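Local coordinates for protein aminoacyl-tRNA synthetase (Cryptosporidium parvum, PDB 5F9Z) that binds the inhibitor halofuginone and probably attaches proline to its tRNA in an ATP-dependent reaction, as a class II prolyl-tRNA synthetase, at residues A[24-27]-A[28-31]. Numbering follows the deposited sequence.
Sequences TSFA and DWYS
Trp29 touches Phe26 obliquely in the first turn of helix 26-36. At its root, Trp29 CB lies 3.3 Å from Ser25 O. Its CG is anti to the backbone N (chi1 172°), and Phe26 CG is placed likewise (chi1 -177°). The three-residue spacing along the helix brings the two rings to one side. Further out, Trp29 CE3 has Phe26 O near the indole plane, at the ring edge. Trp29 CZ3 then reaches Phe26 CE1 at 4.0 Å. The planes are 30° apart, but the rings are slid past each other and barely overlap. At the polar edge, Trp29 NE1 hydrogen-bonds to Asp289 O.

Ser25 is the N-cap residue, yet its side chain makes no direct capping bond. One water lies 2.7 Å from Ser25 OG and accepts from Asp28 N at 2.9 Å, consistent with an indirect cap. A second bonds to Ser25 OG and donates to Asp28 OD2. The main-chain bond from Trp29 N to Ser25 O (2.9 Å) starts the helical pattern, and Tyr30 N to Phe26 O continues it. The helix thus starts with a polar, water-linked side and a buried aromatic one, where Phe26 and Tyr30 touch Met285 of helix 278-287 and Asp289 O satisfies the indole N-H.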
# COMPACT_ATOMS: atom_id res chain seq x y z
N THR A 24 -10.76 -18.89 -6.22
CA THR A 24 -10.44 -20.28 -5.92
C THR A 24 -8.96 -20.60 -6.02
O THR A 24 -8.51 -21.57 -5.40
CB THR A 24 -11.23 -21.22 -6.83
OG1 THR A 24 -10.92 -20.93 -8.20
CG2 THR A 24 -12.73 -21.04 -6.61
N SER A 25 -8.19 -19.83 -6.79
CA SER A 25 -6.75 -20.05 -6.95
C SER A 25 -6.05 -18.69 -6.85
O SER A 25 -5.48 -18.17 -7.82
CB SER A 25 -6.44 -20.75 -8.27
OG SER A 25 -5.07 -21.13 -8.34
N PHE A 26 -6.08 -18.10 -5.65
CA PHE A 26 -5.61 -16.73 -5.47
C PHE A 26 -4.11 -16.60 -5.69
O PHE A 26 -3.65 -15.66 -6.35
CB PHE A 26 -6.00 -16.23 -4.08
CG PHE A 26 -5.62 -14.80 -3.83
CD1 PHE A 26 -6.44 -13.77 -4.24
CD2 PHE A 26 -4.44 -14.49 -3.17
CE1 PHE A 26 -6.10 -12.45 -4.01
CE2 PHE A 26 -4.09 -13.17 -2.93
CZ PHE A 26 -4.92 -12.15 -3.35
N ALA A 27 -3.33 -17.53 -5.13
CA ALA A 27 -1.87 -17.44 -5.26
C ALA A 27 -1.44 -17.50 -6.72
O ALA A 27 -0.59 -16.72 -7.15
CB ALA A 27 -1.20 -18.55 -4.45
N ASP A 28 -2.01 -18.43 -7.48
CA ASP A 28 -1.68 -18.52 -8.90
C ASP A 28 -2.22 -17.32 -9.67
O ASP A 28 -1.59 -16.84 -10.62
CB ASP A 28 -2.22 -19.83 -9.48
CG ASP A 28 -1.75 -20.07 -10.90
OD1 ASP A 28 -0.71 -19.50 -11.30
OD2 ASP A 28 -2.42 -20.84 -11.63
N TRP A 29 -3.39 -16.81 -9.27
CA TRP A 29 -3.93 -15.61 -9.90
C TRP A 29 -3.01 -14.42 -9.68
O TRP A 29 -2.74 -13.65 -10.61
CB TRP A 29 -5.33 -15.31 -9.37
CG TRP A 29 -5.87 -13.98 -9.82
CD1 TRP A 29 -6.62 -13.74 -10.94
CD2 TRP A 29 -5.72 -12.72 -9.16
NE1 TRP A 29 -6.93 -12.41 -11.01
CE2 TRP A 29 -6.39 -11.76 -9.94
CE3 TRP A 29 -5.07 -12.31 -7.99
CZ2 TRP A 29 -6.44 -10.41 -9.58
CZ3 TRP A 29 -5.12 -10.97 -7.64
CH2 TRP A 29 -5.80 -10.04 -8.43
N TYR A 30 -2.52 -14.25 -8.45
CA TYR A 30 -1.66 -13.11 -8.14
C TYR A 30 -0.35 -13.18 -8.92
O TYR A 30 0.14 -12.16 -9.41
CB TYR A 30 -1.39 -13.06 -6.64
CG TYR A 30 -0.62 -11.85 -6.17
CD1 TYR A 30 -1.12 -10.57 -6.38
CD2 TYR A 30 0.60 -11.98 -5.51
CE1 TYR A 30 -0.42 -9.45 -5.95
CE2 TYR A 30 1.30 -10.87 -5.08
CZ TYR A 30 0.78 -9.61 -5.30
OH TYR A 30 1.48 -8.50 -4.87
N SER A 31 0.22 -14.38 -9.06
CA SER A 31 1.47 -14.53 -9.80
C SER A 31 1.28 -14.21 -11.28
O SER A 31 2.08 -13.48 -11.87
CB SER A 31 2.02 -15.94 -9.63
OG SER A 31 3.22 -16.12 -10.36
O HOH W 1 -4.21 -22.55 -10.56
O HOH W 2 -3.50 -20.56 -6.19